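Local coordinates for protein 2,3-dihydroxybenzoate-AMP ligase (Mycobacterium smegmatis, PDB 5KEI) that belongs to the AMP-binding enzyme family of the ANL clan and carries the C-terminal domain that accompanies the larger domain in this family, at residues Leu90-Gly95 with Ala143-Val148; His173-Gly178 with Leu184-Val189; Ala331-Pro336 with Pro347-Val352. All coordinates share one frame; numbering follows the deposited sequence.

Interaction 1 (Leu90-Gly95 with Ala143-Val148); sequences LGIRPG and AVALVV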
ATOM      1  N   LEU A  90      -8.725  27.185  -1.044  1.00 42.75           N
ATOM      2  CA  LEU A  90      -9.588  26.827   0.082  1.00 43.44           C
ATOM      3  C   LEU A  90      -8.815  26.974   1.385  1.00 44.62           C
ATOM      4  O   LEU A  90      -9.387  26.885   2.473  1.00 46.27           O
ATOM      5  CB  LEU A  90     -10.128  25.393  -0.052  1.00 43.87           C
ATOM      6  CG  LEU A  90     -10.990  24.989  -1.258  1.00 43.62           C
ATOM      7  CD1 LEU A  90     -11.303  23.499  -1.193  1.00 44.00           C
ATOM      8  CD2 LEU A  90     -12.282  25.787  -1.327  1.00 37.49           C
ATOM      9  N   GLY A  91      -7.508  27.185   1.278  1.00 43.02           N
ATOM     10  CA  GLY A  91      -6.687  27.357   2.463  1.00 40.69           C
ATOM     11  C   GLY A  91      -5.900  26.118   2.840  1.00 40.64           C
ATOM     12  O   GLY A  91      -5.252  26.082   3.885  1.00 41.99           O
ATOM     13  N   ILE A  92      -5.965  25.098   1.991  1.00 42.39           N
ATOM     14  CA  ILE A  92      -5.131  23.910   2.138  1.00 37.54           C
ATOM     15  C   ILE A  92      -3.683  24.277   1.820  1.00 40.96           C
ATOM     16  O   ILE A  92      -3.383  24.849   0.764  1.00 43.26           O
ATOM     17  CB  ILE A  92      -5.612  22.755   1.229  1.00 40.25           C
ATOM     18  CG1 ILE A  92      -7.026  22.318   1.645  1.00 35.49           C
ATOM     19  CG2 ILE A  92      -4.629  21.579   1.285  1.00 38.46           C
ATOM     20  CD1 ILE A  92      -7.700  21.359   0.678  1.00 33.96           C
ATOM     21  N   ARG A  93      -2.790  23.952   2.749  1.00 39.99           N
ATOM     22  CA  ARG A  93      -1.421  24.451   2.716  1.00 45.96           C
ATOM     23  C   ARG A  93      -0.435  23.301   2.554  1.00 40.27           C
ATOM     24  O   ARG A  93      -0.762  22.180   2.903  1.00 36.08           O
ATOM     25  CB  ARG A  93      -1.127  25.241   4.003  1.00 51.48           C
ATOM     26  CG  ARG A  93      -2.064  26.420   4.233  1.00 54.59           C
ATOM     27  CD  ARG A  93      -1.547  27.697   3.577  1.00 61.21           C
ATOM     28  NE  ARG A  93      -0.547  28.349   4.422  1.00 79.39           N
ATOM     29  CZ  ARG A  93       0.756  28.406   4.154  1.00 80.72           C
ATOM     30  NH1 ARG A  93       1.240  27.870   3.036  1.00 73.50           N
ATOM     31  NH2 ARG A  93       1.577  29.017   5.000  1.00 83.30           N
ATOM     32  N   PRO A  94       0.772  23.579   2.022  1.00 41.84           N
ATOM     33  CA  PRO A  94       1.795  22.539   1.905  1.00 39.71           C
ATOM     34  C   PRO A  94       1.920  21.678   3.176  1.00 45.53           C
ATOM     35  O   PRO A  94       1.893  22.208   4.292  1.00 44.09           O
ATOM     36  CB  PRO A  94       3.072  23.344   1.651  1.00 42.79           C
ATOM     37  CG  PRO A  94       2.594  24.524   0.899  1.00 42.30           C
ATOM     38  CD  PRO A  94       1.252  24.873   1.499  1.00 43.13           C
ATOM     39  N   GLY A  95       2.007  20.359   2.994  1.00 40.58           N
ATOM     40  CA  GLY A  95       2.143  19.437   4.106  1.00 37.69           C
ATOM     41  C   GLY A  95       0.820  18.916   4.639  1.00 34.36           C
ATOM     42  O   GLY A  95       0.783  17.895   5.315  1.00 36.73           O
ATOM     43  N   ALA A 143      -5.812  14.805   8.631  1.00 33.52           N
ATOM     44  CA  ALA A 143      -6.402  15.288   7.390  1.00 33.52           C
ATOM     45  C   ALA A 143      -7.217  16.557   7.610  1.00 33.62           C
ATOM     46  O   ALA A 143      -7.895  16.704   8.627  1.00 38.05           O
ATOM     47  CB  ALA A 143      -7.273  14.205   6.758  1.00 33.66           C
ATOM     48  N   VAL A 144      -7.137  17.478   6.655  1.00 33.83           N
ATOM     49  CA  VAL A 144      -7.862  18.741   6.740  1.00 34.94           C
ATOM     50  C   VAL A 144      -8.994  18.773   5.710  1.00 32.72           C
ATOM     51  O   VAL A 144      -9.822  19.680   5.697  1.00 35.79           O
ATOM     52  CB  VAL A 144      -6.913  19.955   6.546  1.00 28.65           C
ATOM     53  CG1 VAL A 144      -5.711  19.801   7.446  1.00 32.87           C
ATOM     54  CG2 VAL A 144      -6.471  20.090   5.095  1.00 24.08           C
ATOM     55  N   ALA A 145      -9.039  17.761   4.855  1.00 33.92           N
ATOM     56  CA  ALA A 145     -10.056  17.705   3.822  1.00 32.23           C
ATOM     57  C   ALA A 145     -10.295  16.277   3.346  1.00 31.62           C
ATOM     58  O   ALA A 145      -9.614  15.343   3.770  1.00 30.39           O
ATOM     59  CB  ALA A 145      -9.676  18.606   2.658  1.00 27.97           C
ATOM     60  N   LEU A 146     -11.279  16.130   2.465  1.00 32.51           N
ATOM     61  CA  LEU A 146     -11.721  14.835   1.975  1.00 33.25           C
ATOM     62  C   LEU A 146     -12.284  14.972   0.559  1.00 39.52           C
ATOM     63  O   LEU A 146     -13.211  15.755   0.332  1.00 40.09           O
ATOM     64  CB  LEU A 146     -12.778  14.255   2.903  1.00 31.78           C
ATOM     65  CG  LEU A 146     -13.534  13.027   2.375  1.00 36.51           C
ATOM     66  CD1 LEU A 146     -12.629  11.805   2.234  1.00 31.03           C
ATOM     67  CD2 LEU A 146     -14.733  12.705   3.275  1.00 35.96           C
ATOM     68  N   VAL A 147     -11.723  14.228  -0.397  1.00 35.85           N
ATOM     69  CA  VAL A 147     -12.232  14.250  -1.765  1.00 32.24           C
ATOM     70  C   VAL A 147     -12.972  12.949  -2.057  1.00 36.48           C
ATOM     71  O   VAL A 147     -12.429  11.866  -1.850  1.00 34.81           O
ATOM     72  CB  VAL A 147     -11.109  14.456  -2.783  1.00 35.33           C
ATOM     73  CG1 VAL A 147     -11.667  14.449  -4.204  1.00 31.36           C
ATOM     74  CG2 VAL A 147     -10.357  15.767  -2.484  1.00 30.03           C
ATOM     75  N   VAL A 148     -14.222  13.063  -2.504  1.00 37.51           N
ATOM     76  CA  VAL A 148     -15.048  11.903  -2.818  1.00 35.09           C
ATOM     77  C   VAL A 148     -15.865  12.096  -4.076  1.00 37.28           C
ATOM     78  O   VAL A 148     -15.991  13.214  -4.578  1.00 42.10           O
ATOM     79  CB  VAL A 148     -16.034  11.566  -1.686  1.00 40.84           C
ATOM     80  CG1 VAL A 148     -15.338  10.813  -0.565  1.00 36.82           C
ATOM     81  CG2 VAL A 148     -16.736  12.835  -1.195  1.00 32.94           C
TER
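Ile92 and Val144 are the residues whose CA atoms come nearest across the two segments, Ile92 CA lying 7.4 Å from Val144 CA, too far for pairing as strands. Residues 90-95 follow the helix 73-88, which closes in a Schellman motif at Gly91, and lead on toward strand 97-101. Residues 143-148 lead into strand 145-149 and pass alongside this loop at Val144 and Ala145.

The contact is carried by one branch of Ile92. Its CG1 stands anti to the carbonyl carbon (chi1 -63°), and the extended second torsion, 170°, carries CD1 out beyond it, so the branch meets two residues in succession. CG1 lies 4.1 Å from Val144 CG2, the methyl placed between the backbone N and the carbonyl carbon of Val144, and the two side chains meet at a slant. Farther out, Ile92 CD1 rests 3.9 Å from Ala145 CB, where the short side chain lets the methyl come close to the backbone of residues 143-148.

Next to this apolar patch, Asp96 accepts the backbone N-H of Arg93, while Leu90 O receives a weak hydrogen bond from His173 NE2. Across the pair itself only methyl and methylene groups meet, burying 95 Å² in all. Such a contact is nondirectional: it probably seats the loop by shape and exclusion of water, while directional bonds such as Arg93 N to Asp96 OD2 lie beside it.

Interaction 2 (His173-Gly178 with Leu184-Val189); sequences HVLVDG and LSWAEV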
ATOM      1  N   HIS A 173     -12.837  20.725   5.017  1.00 43.61           N
ATOM      2  CA  HIS A 173     -13.386  20.762   3.665  1.00 40.47           C
ATOM      3  C   HIS A 173     -13.759  19.393   3.159  1.00 37.28           C
ATOM      4  O   HIS A 173     -13.004  18.441   3.314  1.00 35.40           O
ATOM      5  CB  HIS A 173     -12.384  21.383   2.690  1.00 40.87           C
ATOM      6  CG  HIS A 173     -11.961  22.764   3.065  1.00 44.32           C
ATOM      7  ND1 HIS A 173     -12.844  23.824   3.114  1.00 44.91           N
ATOM      8  CD2 HIS A 173     -10.752  23.262   3.425  1.00 38.52           C
ATOM      9  CE1 HIS A 173     -12.193  24.916   3.471  1.00 48.43           C
ATOM     10  NE2 HIS A 173     -10.922  24.602   3.660  1.00 47.63           N
ATOM     11  N   VAL A 174     -14.929  19.304   2.543  1.00 42.51           N
ATOM     12  CA  VAL A 174     -15.294  18.135   1.771  1.00 37.45           C
ATOM     13  C   VAL A 174     -15.529  18.530   0.313  1.00 39.42           C
ATOM     14  O   VAL A 174     -16.349  19.408   0.036  1.00 39.10           O
ATOM     15  CB  VAL A 174     -16.539  17.461   2.336  1.00 43.07           C
ATOM     16  CG1 VAL A 174     -16.890  16.219   1.506  1.00 39.62           C
ATOM     17  CG2 VAL A 174     -16.316  17.103   3.800  1.00 40.84           C
ATOM     18  N   LEU A 175     -14.799  17.895  -0.607  1.00 38.69           N
ATOM     19  CA  LEU A 175     -14.936  18.164  -2.039  1.00 33.15           C
ATOM     20  C   LEU A 175     -15.535  16.963  -2.745  1.00 39.84           C
ATOM     21  O   LEU A 175     -14.963  15.872  -2.741  1.00 42.79           O
ATOM     22  CB  LEU A 175     -13.589  18.519  -2.664  1.00 38.35           C
ATOM     23  CG  LEU A 175     -12.950  19.858  -2.277  1.00 39.47           C
ATOM     24  CD1 LEU A 175     -12.274  19.751  -0.924  1.00 37.69           C
ATOM     25  CD2 LEU A 175     -11.951  20.302  -3.336  1.00 39.29           C
ATOM     26  N   VAL A 176     -16.699  17.165  -3.344  1.00 37.61           N
ATOM     27  CA  VAL A 176     -17.442  16.083  -3.954  1.00 39.10           C
ATOM     28  C   VAL A 176     -17.439  16.202  -5.479  1.00 41.51           C
ATOM     29  O   VAL A 176     -17.900  17.202  -6.038  1.00 39.41           O
ATOM     30  CB  VAL A 176     -18.902  16.053  -3.440  1.00 38.12           C
ATOM     31  CG1 VAL A 176     -19.663  14.870  -4.041  1.00 37.28           C
ATOM     32  CG2 VAL A 176     -18.918  16.002  -1.923  1.00 42.03           C
ATOM     33  N   ASP A 177     -16.900  15.183  -6.139  1.00 38.03           N
ATOM     34  CA  ASP A 177     -17.017  15.049  -7.585  1.00 42.84           C
ATOM     35  C   ASP A 177     -18.422  14.521  -7.890  1.00 45.42           C
ATOM     36  O   ASP A 177     -18.660  13.311  -7.855  1.00 48.54           O
ATOM     37  CB  ASP A 177     -15.926  14.114  -8.131  1.00 40.87           C
ATOM     38  CG  ASP A 177     -15.895  14.055  -9.654  1.00 43.15           C
ATOM     39  OD1 ASP A 177     -16.032  15.111 -10.301  1.00 49.84           O
ATOM     40  OD2 ASP A 177     -15.720  12.946 -10.210  1.00 52.80           O
ATOM     41  N   GLY A 178     -19.349  15.438  -8.164  1.00 46.72           N
ATOM     42  CA  GLY A 178     -20.758  15.111  -8.323  1.00 45.04           C
ATOM     43  C   GLY A 178     -21.678  16.018  -7.507  1.00 48.11           C
ATOM     44  O   GLY A 178     -21.366  17.191  -7.296  1.00 46.48           O
ATOM     45  N   LEU A 184     -18.598  21.226  -0.842  1.00 38.78           N
ATOM     46  CA  LEU A 184     -17.978  21.857  -2.007  1.00 39.03           C
ATOM     47  C   LEU A 184     -18.060  20.969  -3.247  1.00 39.84           C
ATOM     48  O   LEU A 184     -18.024  19.745  -3.138  1.00 40.92           O
ATOM     49  CB  LEU A 184     -16.515  22.179  -1.711  1.00 38.28           C
ATOM     50  CG  LEU A 184     -16.200  23.316  -0.744  1.00 44.82           C
ATOM     51  CD1 LEU A 184     -14.900  23.032   0.010  1.00 43.11           C
ATOM     52  CD2 LEU A 184     -16.105  24.619  -1.505  1.00 41.58           C
ATOM     53  N   SER A 185     -18.168  21.588  -4.421  1.00 41.71           N
ATOM     54  CA  SER A 185     -18.161  20.852  -5.685  1.00 40.10           C
ATOM     55  C   SER A 185     -16.741  20.752  -6.207  1.00 40.24           C
ATOM     56  O   SER A 185     -16.076  21.776  -6.361  1.00 41.20           O
ATOM     57  CB  SER A 185     -19.042  21.528  -6.733  1.00 40.32           C
ATOM     58  OG  SER A 185     -19.084  20.777  -7.939  1.00 40.47           O
ATOM     59  N   TRP A 186     -16.281  19.529  -6.477  1.00 35.13           N
ATOM     60  CA  TRP A 186     -14.926  19.326  -6.977  1.00 38.54           C
ATOM     61  C   TRP A 186     -14.745  20.047  -8.310  1.00 39.40           C
ATOM     62  O   TRP A 186     -13.711  20.665  -8.553  1.00 42.20           O
ATOM     63  CB  TRP A 186     -14.612  17.836  -7.125  1.00 37.29           C
ATOM     64  CG  TRP A 186     -13.333  17.568  -7.875  1.00 37.39           C
ATOM     65  CD1 TRP A 186     -13.208  17.241  -9.198  1.00 34.85           C
ATOM     66  CD2 TRP A 186     -11.998  17.613  -7.347  1.00 32.02           C
ATOM     67  NE1 TRP A 186     -11.880  17.074  -9.519  1.00 34.90           N
ATOM     68  CE2 TRP A 186     -11.120  17.295  -8.401  1.00 33.21           C
ATOM     69  CE3 TRP A 186     -11.464  17.893  -6.087  1.00 31.49           C
ATOM     70  CZ2 TRP A 186      -9.746  17.249  -8.230  1.00 32.96           C
ATOM     71  CZ3 TRP A 186     -10.108  17.847  -5.922  1.00 31.16           C
ATOM     72  CH2 TRP A 186      -9.257  17.526  -6.985  1.00 31.62           C
ATOM     73  N   ALA A 187     -15.772  19.981  -9.152  1.00 40.36           N
ATOM     74  CA  ALA A 187     -15.767  20.652 -10.445  1.00 45.24           C
ATOM     75  C   ALA A 187     -15.621  22.154 -10.272  1.00 46.81           C
ATOM     76  O   ALA A 187     -14.785  22.777 -10.925  1.00 50.19           O
ATOM     77  CB  ALA A 187     -17.043  20.330 -11.224  1.00 44.08           C
ATOM     78  N   GLU A 188     -16.431  22.729  -9.386  1.00 48.58           N
ATOM     79  CA  GLU A 188     -16.383  24.164  -9.127  1.00 50.43           C
ATOM     80  C   GLU A 188     -14.995  24.575  -8.673  1.00 47.57           C
ATOM     81  O   GLU A 188     -14.403  25.492  -9.230  1.00 47.29           O
ATOM     82  CB  GLU A 188     -17.415  24.575  -8.070  1.00 48.56           C
ATOM     83  CG  GLU A 188     -18.827  24.800  -8.591  1.00 58.00           C
ATOM     84  CD  GLU A 188     -19.791  25.238  -7.486  1.00 70.14           C
ATOM     85  OE1 GLU A 188     -19.316  25.719  -6.428  1.00 64.31           O
ATOM     86  OE2 GLU A 188     -21.023  25.094  -7.677  1.00 68.38           O
ATOM     87  N   VAL A 189     -14.477  23.880  -7.665  1.00 44.21           N
ATOM     88  CA  VAL A 189     -13.237  24.300  -7.029  1.00 46.45           C
ATOM     89  C   VAL A 189     -12.023  24.157  -7.959  1.00 49.67           C
ATOM     90  O   VAL A 189     -11.149  25.022  -7.974  1.00 51.74           O
ATOM     91  CB  VAL A 189     -12.981  23.512  -5.725  1.00 46.13           C
ATOM     92  CG1 VAL A 189     -11.705  23.994  -5.049  1.00 45.44           C
ATOM     93  CG2 VAL A 189     -14.165  23.654  -4.781  1.00 43.77           C
TER
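Trp186 and Val176 close a short parallel ladder that begins where Leu184 N gives its hydrogen to Val174 O (3.0 Å). Val176 N then donates to Leu184 O at 2.9 Å, and Trp186 N to Val176 O, also 2.9 Å. This last bond is almost straight at the hydrogen (177°), although the donor stands above the carbonyl plane of Val176. Leu184 pairs with Leu175 and Ser185 with Val176, after which the chain turns into a helix with Ser185 as N-cap.

The Trp186 side chain starts with CB 3.5 Å from Val176 O, the same oxygen that its own backbone N-H binds. CG lies anti to the backbone N (chi1 169°), which sends the indole across strand 173-177, past Leu175 and toward strand 145-149. On the five-membered side, CD1 is 3.7 Å from Asp177 OD1, with the carboxylate and the ring turned 79° against each other. The polar NE1 finds its partner in Glu107, whose OE2 it hydrogen-bonds. On the six-membered side, CE3 lies 3.7 Å from Leu175 CD2 and CZ3 4.0 Å from the same methyl. That methyl also touches Val189 CG1 (4.1 Å), so Leu175 fills the angle between the indole and the first turn of the helix. At the opposite end of the ladder, a methyl of Leu184 lies beside the His173 ring.

Strand 184-185 is the outermost of its sheet within the chain. Strand 173-177 lies between it and strand 145-149, from which Val147 touches Trp186. Leu90 packs on Leu175, Leu184 and Val189, while Val174 reaches helix 158-167 through Ala161 and Val165.

Interaction 3 (Ala331-Pro336 with Pro347-Val352); sequences AKLAAP and PGLQQV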
ATOM      1  N   ALA A 331      -1.852 -11.582  -4.519  1.00 31.60           N
ATOM      2  CA  ALA A 331      -2.063 -12.883  -3.878  1.00 32.52           C
ATOM      3  C   ALA A 331      -1.339 -13.876  -4.765  1.00 26.21           C
ATOM      4  O   ALA A 331      -0.990 -13.521  -5.882  1.00 33.68           O
ATOM      5  CB  ALA A 331      -3.545 -13.231  -3.754  1.00 34.46           C
ATOM      6  N   LYS A 332      -1.113 -15.106  -4.314  1.00 31.56           N
ATOM      7  CA  LYS A 332      -0.245 -15.997  -5.097  1.00 33.01           C
ATOM      8  C   LYS A 332      -0.950 -16.656  -6.287  1.00 26.71           C
ATOM      9  O   LYS A 332      -1.952 -17.318  -6.139  1.00 32.48           O
ATOM     10  CB  LYS A 332       0.377 -17.077  -4.216  1.00 33.34           C
ATOM     11  CG  LYS A 332       1.401 -17.968  -4.960  1.00 34.35           C
ATOM     12  CD  LYS A 332       1.763 -19.206  -4.147  1.00 36.73           C
ATOM     13  CE  LYS A 332       2.945 -19.942  -4.733  1.00 33.75           C
ATOM     14  NZ  LYS A 332       2.747 -20.092  -6.190  1.00 40.91           N
ATOM     15  N   LEU A 333      -0.408 -16.459  -7.479  1.00 29.13           N
ATOM     16  CA  LEU A 333      -0.905 -17.176  -8.638  1.00 29.28           C
ATOM     17  C   LEU A 333      -0.396 -18.613  -8.592  1.00 33.35           C
ATOM     18  O   LEU A 333       0.812 -18.853  -8.651  1.00 25.59           O
ATOM     19  CB  LEU A 333      -0.467 -16.499  -9.928  1.00 26.37           C
ATOM     20  CG  LEU A 333      -1.066 -17.065 -11.209  1.00 27.48           C
ATOM     21  CD1 LEU A 333      -2.571 -16.971 -11.152  1.00 24.10           C
ATOM     22  CD2 LEU A 333      -0.524 -16.320 -12.423  1.00 29.25           C
ATOM     23  N   ALA A 334      -1.321 -19.559  -8.462  1.00 31.25           N
ATOM     24  CA  ALA A 334      -0.978 -20.974  -8.512  1.00 32.33           C
ATOM     25  C   ALA A 334      -0.455 -21.310  -9.913  1.00 31.10           C
ATOM     26  O   ALA A 334      -0.934 -20.769 -10.902  1.00 32.45           O
ATOM     27  CB  ALA A 334      -2.197 -21.837  -8.145  1.00 28.00           C
ATOM     28  N   ALA A 335       0.534 -22.187  -9.993  1.00 31.19           N
ATOM     29  CA  ALA A 335       1.186 -22.492 -11.269  1.00 33.10           C
ATOM     30  C   ALA A 335       0.237 -23.062 -12.351  1.00 32.58           C
ATOM     31  O   ALA A 335       0.336 -22.658 -13.513  1.00 32.23           O
ATOM     32  CB  ALA A 335       2.367 -23.443 -11.032  1.00 29.95           C
ATOM     33  N   PRO A 336      -0.683 -23.982 -11.987  1.00 30.93           N
ATOM     34  CA  PRO A 336      -1.710 -24.347 -12.982  1.00 29.88           C
ATOM     35  C   PRO A 336      -2.500 -23.138 -13.504  1.00 32.65           C
ATOM     36  O   PRO A 336      -2.795 -23.071 -14.695  1.00 38.06           O
ATOM     37  CB  PRO A 336      -2.638 -25.306 -12.209  1.00 26.81           C
ATOM     38  CG  PRO A 336      -1.753 -25.923 -11.180  1.00 27.81           C
ATOM     39  CD  PRO A 336      -0.747 -24.851 -10.794  1.00 32.11           C
ATOM     40  N   PRO A 347       1.199 -15.034 -23.421  1.00 39.66           N
ATOM     41  CA  PRO A 347       2.407 -15.617 -22.831  1.00 35.08           C
ATOM     42  C   PRO A 347       3.138 -14.578 -21.988  1.00 32.79           C
ATOM     43  O   PRO A 347       3.987 -14.934 -21.165  1.00 31.24           O
ATOM     44  CB  PRO A 347       3.237 -16.028 -24.053  1.00 37.30           C
ATOM     45  CG  PRO A 347       2.767 -15.141 -25.145  1.00 38.21           C
ATOM     46  CD  PRO A 347       1.310 -14.882 -24.883  1.00 34.82           C
ATOM     47  N   GLY A 348       2.792 -13.309 -22.209  1.00 33.14           N
ATOM     48  CA  GLY A 348       3.441 -12.173 -21.575  1.00 31.45           C
ATOM     49  C   GLY A 348       3.007 -11.936 -20.137  1.00 31.79           C
ATOM     50  O   GLY A 348       2.801 -10.804 -19.729  1.00 35.09           O
ATOM     51  N   LEU A 349       2.868 -13.019 -19.382  1.00 29.89           N
ATOM     52  CA  LEU A 349       2.563 -12.971 -17.970  1.00 31.21           C
ATOM     53  C   LEU A 349       3.762 -12.440 -17.218  1.00 29.71           C
ATOM     54  O   LEU A 349       4.906 -12.782 -17.538  1.00 33.87           O
ATOM     55  CB  LEU A 349       2.189 -14.364 -17.450  1.00 27.21           C
ATOM     56  CG  LEU A 349       2.269 -14.638 -15.942  1.00 30.11           C
ATOM     57  CD1 LEU A 349       1.138 -13.921 -15.200  1.00 29.53           C
ATOM     58  CD2 LEU A 349       2.280 -16.152 -15.635  1.00 23.17           C
ATOM     59  N   GLN A 350       3.507 -11.591 -16.232  1.00 22.90           N
ATOM     60  CA  GLN A 350       4.546 -11.226 -15.283  1.00 24.08           C
ATOM     61  C   GLN A 350       3.997 -11.400 -13.889  1.00 26.06           C
ATOM     62  O   GLN A 350       2.922 -10.888 -13.586  1.00 24.56           O
ATOM     63  CB  GLN A 350       5.010  -9.799 -15.493  1.00 25.66           C
ATOM     64  CG  GLN A 350       6.088  -9.363 -14.535  1.00 23.79           C
ATOM     65  CD  GLN A 350       6.365  -7.898 -14.672  1.00 27.75           C
ATOM     66  OE1 GLN A 350       5.462  -7.083 -14.497  1.00 29.99           O
ATOM     67  NE2 GLN A 350       7.607  -7.543 -15.007  1.00 26.40           N
ATOM     68  N   GLN A 351       4.702 -12.149 -13.047  1.00 26.81           N
ATOM     69  CA  GLN A 351       4.265 -12.281 -11.665  1.00 27.57           C
ATOM     70  C   GLN A 351       4.884 -11.160 -10.846  1.00 30.06           C
ATOM     71  O   GLN A 351       6.067 -10.804 -11.011  1.00 29.28           O
ATOM     72  CB  GLN A 351       4.609 -13.660 -11.084  1.00 26.39           C
ATOM     73  CG  GLN A 351       3.821 -14.804 -11.737  1.00 28.69           C
ATOM     74  CD  GLN A 351       3.531 -15.992 -10.802  1.00 29.58           C
ATOM     75  OE1 GLN A 351       3.230 -15.812  -9.625  1.00 27.30           O
ATOM     76  NE2 GLN A 351       3.619 -17.211 -11.341  1.00 31.96           N
ATOM     77  N   VAL A 352       4.054 -10.569  -9.994  1.00 31.04           N
ATOM     78  CA  VAL A 352       4.487  -9.484  -9.133  1.00 29.83           C
ATOM     79  C   VAL A 352       4.138  -9.782  -7.676  1.00 26.61           C
ATOM     80  O   VAL A 352       2.982  -9.948  -7.340  1.00 34.90           O
ATOM     81  CB  VAL A 352       3.841  -8.152  -9.543  1.00 26.85           C
ATOM     82  CG1 VAL A 352       4.430  -7.003  -8.709  1.00 23.26           C
ATOM     83  CG2 VAL A 352       4.011  -7.923 -11.039  1.00 21.67           C
TER
HETATM   84  O   HOH W   1       2.232 -12.397  -5.868  1.00 34.35           O
HETATM   85  O   HOH W   2       3.171 -19.757  -9.319  1.00 27.50           O
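Leu333 and Leu349 point at each other tip to tip, Leu333 CD2 standing 4.0 Å from Leu349 CD1. Both have CG anti to the backbone N (chi1 -173° for Leu333), an orientation that extends the two isobutyl groups toward each other from loop and strand.

The Gln351 amide comes in nearer the root of Leu333, its OE1 3.8 Å from Leu333 CB. A bend at the second torsion, -149°, turns the amide into this place, and both of its ends are held. OE1 accepts from Gln376 NE2; Gln351 NE2 donates to Leu372 O and, at 3.3 Å, to a water that in turn donates to Leu333 O (2.6 Å from the water). The buried amide is thereby fixed in its rotation, and the water ties it to the loop backbone. A second water donates to Val352 O at 3.0 Å and more weakly to Ala331 O.

Val328 and Ala338 close round the two leucines. Residues 331-336 lead from strand 325-328 into helix 335-344, with Ala334 at the N-cap, and residues 347-352 enter the neighbouring parallel strand: a beta-alpha-beta crossover, here with the loop before its helix packed against the returning strand.

Interactions 1 and 2 belong to one sheet. Strands 145-149 and 173-177 are neighbours in it, with a probable hydrogen bond from Leu175 N to Leu146 O (2.8 Å). The first is a small, buried and wholly apolar meeting of a loop with a strand; the second, partly buried at the sheet's margin, combines a backbone ladder with aromatic and aliphatic packing. Interaction 3 involves a strand of a different sheet, its centre about 39 Å from that of interaction 1 and about 40 Å from that of interaction 2. Buried like 90-95 with 143-148, it differs in enclosing an amide and using waters, where interaction 2 relies on direct backbone bonds.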